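Local coordinates for protein glucose-6-phosphate isomerase (Chlamydia trachomatis D/UW-3/CX, PDB 6OTU) that catalyses the reversible isomerisation of glucose-6-phosphate to fructose-6-phosphate, at residues 314-317 and 318-322; 462-466 and 467-471. One frame throughout, in Å; residues are numbered along the deposited sequence.

Contact 1: residues 314-317 and 318-322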
loop_
_atom_site.group_PDB
_atom_site.type_symbol
_atom_site.label_atom_id
_atom_site.label_comp_id
_atom_site.label_asym_id
_atom_site.label_seq_id
_atom_site.Cartn_x
_atom_site.Cartn_y
_atom_site.Cartn_z
ATOM N N PRO A 314 -0.409 22.711 -6.844
ATOM C CA PRO A 314 -0.358 21.529 -7.716
ATOM C C PRO A 314 0.622 21.659 -8.874
ATOM O O PRO A 314 1.212 20.649 -9.280
ATOM C CB PRO A 314 -1.807 21.384 -8.197
ATOM C CG PRO A 314 -2.393 22.721 -8.072
ATOM C CD PRO A 314 -1.729 23.370 -6.904
ATOM N N LEU A 315 0.849 22.867 -9.385
ATOM C CA LEU A 315 1.798 23.044 -10.477
ATOM C C LEU A 315 3.235 22.841 -10.008
ATOM O O LEU A 315 4.044 22.237 -10.719
ATOM C CB LEU A 315 1.632 24.436 -11.097
ATOM C CG LEU A 315 2.472 24.632 -12.361
ATOM C CD1 LEU A 315 2.167 23.505 -13.348
ATOM C CD2 LEU A 315 2.213 25.994 -12.990
ATOM N N LEU A 316 3.579 23.355 -8.824
ATOM C CA LEU A 316 4.912 23.129 -8.274
ATOM C C LEU A 316 5.133 21.650 -7.985
ATOM O O LEU A 316 6.160 21.077 -8.361
ATOM C CB LEU A 316 5.100 23.957 -6.999
ATOM C CG LEU A 316 6.442 23.992 -6.265
ATOM C CD1 LEU A 316 7.609 24.182 -7.229
ATOM C CD2 LEU A 316 6.438 25.119 -5.229
ATOM N N SER A 317 4.171 21.016 -7.318
ATOM C CA SER A 317 4.327 19.610 -6.986
ATOM C C SER A 317 4.461 18.764 -8.253
ATOM O O SER A 317 5.310 17.871 -8.321
ATOM C CB SER A 317 3.157 19.157 -6.121
ATOM O OG SER A 317 2.988 17.758 -6.211
ATOM N N ALA A 318 3.696 19.099 -9.299
ATOM C CA ALA A 318 3.826 18.403 -10.575
ATOM C C ALA A 318 5.224 18.569 -11.169
ATOM O O ALA A 318 5.832 17.587 -11.614
ATOM C CB ALA A 318 2.767 18.894 -11.559
ATOM N N MET A 319 5.759 19.803 -11.181
ATOM C CA MET A 319 7.052 20.029 -11.835
ATOM C C MET A 319 8.210 19.449 -11.020
ATOM O O MET A 319 9.167 18.898 -11.590
ATOM C CB MET A 319 7.266 21.523 -12.099
ATOM C CG MET A 319 6.205 22.137 -12.982
ATOM S SD MET A 319 5.939 21.228 -14.519
ATOM C CE MET A 319 7.525 21.498 -15.309
ATOM N N LEU A 320 8.140 19.537 -9.687
ATOM C CA LEU A 320 9.117 18.832 -8.854
ATOM C C LEU A 320 9.059 17.321 -9.090
ATOM O O LEU A 320 10.092 16.640 -9.078
ATOM C CB LEU A 320 8.871 19.156 -7.381
ATOM C CG LEU A 320 9.192 20.591 -6.935
ATOM C CD1 LEU A 320 8.617 20.881 -5.562
ATOM C CD2 LEU A 320 10.705 20.835 -6.959
ATOM N N GLY A 321 7.864 16.775 -9.314
ATOM C CA GLY A 321 7.776 15.356 -9.653
ATOM C C GLY A 321 8.428 15.045 -10.989
ATOM O O GLY A 321 9.123 14.037 -11.131
ATOM N N VAL A 322 8.220 15.919 -11.980
ATOM C CA VAL A 322 8.838 15.760 -13.297
ATOM C C VAL A 322 10.356 15.843 -13.181
ATOM O O VAL A 322 11.086 15.079 -13.826
ATOM C CB VAL A 322 8.282 16.823 -14.270
ATOM C CG1 VAL A 322 9.179 16.987 -15.488
ATOM C CG2 VAL A 322 6.841 16.513 -14.661
#
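L316 and L320 sit one turn apart on helix 313-327, and the backbone between them runs as a regular alpha-helix. Four successive i to i+4 hydrogen bonds join 314-317 to 318-322, from A318 N to P314 O through G321 N to S317 O. The third is the shortest and straightest, with L320 N 2.8 Å from L316 O and an N-H...O angle of 176°; in the others the donor is tilted about 30° from the carbonyl plane. On one face CD1 of L316 meets CD1 of L320 at 3.8 Å. L316 CG stands anti to the backbone N (chi1 -176°), and the turn at chi2 brings CD1 forward along the helix to L320, beside Y58. On another face M319 CG sits against L315 O at 3.1 Å, with L315 CD1 a looser 4.3 Å from M319 CG; the M319 chain bends at chi2 and chi3 and packs on L71, L74 and T75 of helix 65-77. S317 touches F475 and K479 of helix 466-487. The carbonyls of 314-317 and N-H groups of 318-321 pair off, N312 OD1 holds L315 N, and this turn offers mainly apolar surface, from L315, L316, M319 and L320.

Contact 2: residues 462-466 and 467-471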
loop_
_atom_site.group_PDB
_atom_site.type_symbol
_atom_site.label_atom_id
_atom_site.label_comp_id
_atom_site.label_asym_id
_atom_site.label_seq_id
_atom_site.Cartn_x
_atom_site.Cartn_y
_atom_site.Cartn_z
ATOM N N GLN A 462 -3.190 23.150 9.242
ATOM C CA GLN A 462 -3.431 23.213 10.689
ATOM C C GLN A 462 -4.051 21.920 11.210
ATOM O O GLN A 462 -3.660 21.400 12.263
ATOM C CB GLN A 462 -4.356 24.380 11.034
ATOM C CG GLN A 462 -3.684 25.707 11.103
ATOM C CD GLN A 462 -2.581 25.744 12.127
ATOM O OE1 GLN A 462 -2.621 25.051 13.148
ATOM N NE2 GLN A 462 -1.579 26.562 11.859
ATOM N N GLN A 463 -5.058 21.414 10.507
ATOM C CA GLN A 463 -5.817 20.283 11.008
ATOM C C GLN A 463 -6.563 19.688 9.830
ATOM O O GLN A 463 -7.021 20.417 8.949
ATOM C CB GLN A 463 -6.774 20.724 12.130
ATOM C CG GLN A 463 -7.605 19.642 12.788
ATOM C CD GLN A 463 -8.728 20.207 13.657
ATOM O OE1 GLN A 463 -9.531 21.016 13.195
ATOM N NE2 GLN A 463 -8.781 19.790 14.917
ATOM N N LEU A 464 -6.618 18.365 9.791
ATOM C CA LEU A 464 -7.414 17.678 8.792
ATOM C C LEU A 464 -8.889 17.942 9.072
ATOM O O LEU A 464 -9.344 17.849 10.213
ATOM C CB LEU A 464 -7.102 16.176 8.807
ATOM C CG LEU A 464 -7.778 15.261 7.773
ATOM C CD1 LEU A 464 -7.590 15.777 6.347
ATOM C CD2 LEU A 464 -7.276 13.830 7.894
ATOM N N SER A 465 -9.626 18.289 8.030
ATOM C CA SER A 465 -11.030 18.655 8.150
ATOM C C SER A 465 -11.713 18.291 6.840
ATOM O O SER A 465 -11.048 17.914 5.870
ATOM C CB SER A 465 -11.181 20.149 8.440
ATOM O OG SER A 465 -10.684 20.901 7.341
ATOM N N PRO A 466 -13.049 18.366 6.792
ATOM C CA PRO A 466 -13.718 18.208 5.484
ATOM C C PRO A 466 -13.156 19.138 4.419
ATOM O O PRO A 466 -12.844 18.692 3.310
ATOM C CB PRO A 466 -15.189 18.516 5.806
ATOM C CG PRO A 466 -15.343 18.080 7.223
ATOM C CD PRO A 466 -14.009 18.341 7.909
ATOM N N ARG A 467 -13.004 20.425 4.735
ATOM C CA ARG A 467 -12.495 21.380 3.752
ATOM C C ARG A 467 -11.088 21.005 3.297
ATOM O O ARG A 467 -10.810 20.922 2.091
ATOM C CB ARG A 467 -12.506 22.792 4.342
ATOM C CG ARG A 467 -11.990 23.824 3.369
ATOM C CD ARG A 467 -12.222 25.255 3.820
ATOM N NE ARG A 467 -11.715 26.177 2.804
ATOM C CZ ARG A 467 -12.481 26.893 1.985
ATOM N NH1 ARG A 467 -13.811 26.820 2.066
ATOM N NH2 ARG A 467 -11.917 27.700 1.092
ATOM N N ILE A 468 -10.195 20.742 4.260
ATOM C CA ILE A 468 -8.809 20.411 3.945
ATOM C C ILE A 468 -8.725 19.090 3.180
ATOM O O ILE A 468 -7.914 18.947 2.255
ATOM C CB ILE A 468 -7.964 20.387 5.235
ATOM C CG1 ILE A 468 -7.823 21.796 5.812
ATOM C CG2 ILE A 468 -6.593 19.774 4.970
ATOM C CD1 ILE A 468 -6.977 22.736 4.958
ATOM N N ALA A 469 -9.552 18.104 3.551
ATOM C CA ALA A 469 -9.632 16.872 2.767
ATOM C C ALA A 469 -9.984 17.168 1.315
ATOM O O ALA A 469 -9.373 16.611 0.393
ATOM C CB ALA A 469 -10.661 15.912 3.368
ATOM N N GLY A 470 -10.956 18.056 1.092
ATOM C CA GLY A 470 -11.309 18.428 -0.270
ATOM C C GLY A 470 -10.186 19.142 -1.000
ATOM O O GLY A 470 -9.960 18.907 -2.187
ATOM N N SER A 471 -9.470 20.029 -0.307
ATOM C CA SER A 471 -8.350 20.705 -0.948
ATOM C C SER A 471 -7.240 19.717 -1.290
ATOM O O SER A 471 -6.649 19.791 -2.375
ATOM C CB SER A 471 -7.829 21.826 -0.043
ATOM O OG SER A 471 -8.808 22.847 0.101
#
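S465 and I468 meet where the loop after strand 456-461 enters helix 466-487. The S465 hydroxyl reaches forward to the first turn: with chi1 at 64°, OG stands between its backbone N and carbonyl carbon, and from there it accepts a nearly straight hydrogen bond from I468 N, the N-cap bond (3.1 Å, N-H...O angle 168°). The same oxygen lies against the I468 side chain, 3.4 Å from CG1. I468 has CG1 anti to its carbonyl carbon, beside its backbone N, and this swings the branch toward the incoming loop, where CG1 also comes 3.5 Å from Q463 O; F54 of strand 54-57 packs on the same side chain. L464 reaches in with one methyl, its CD1 lying 4.3 Å from I468 CG2 and 4.3 Å from A469 CB, so it rests loosely across two residues of the turn. The A469 methyl also touches M167 and M171 of helix 162-172. Backbone bonds take over from the cap: A469 N donates to S465 O at 2.8 Å, and G470 N to P466 O at 3.0 Å. R467 extends away from the loop toward Q295 and A299 of helix 287-303. A serine at the N-cap followed by proline at the first helical position, where no backbone N-H is needed, is a classic helix N-terminus; here it starts the long helix that follows strand 456-461 of the mixed sheet.

Following the chain from the N terminus, contact 1 comes first, within helix 313-327 and just ahead of strand 332-337. Strand 401-406 and helix 422-439 follow before strand 456-461 leads into contact 2 at the start of helix 466-487. Each contact closes only a local turn, and the two stand in series, neither nesting nor crossing. The centres of contact 1 and contact 2 are about 21 Å apart, and the nearest atoms of contact 1 and contact 2 about 8 Å. Helix 466-487 links them: contact 2 forms its N-terminal start, with the loop leading in, and farther along H478 packs on P314 and F482 on L315. The two helices pack on each other, and strands 332-337 and 456-461, next to them in the chain, belong to the mixed sheet.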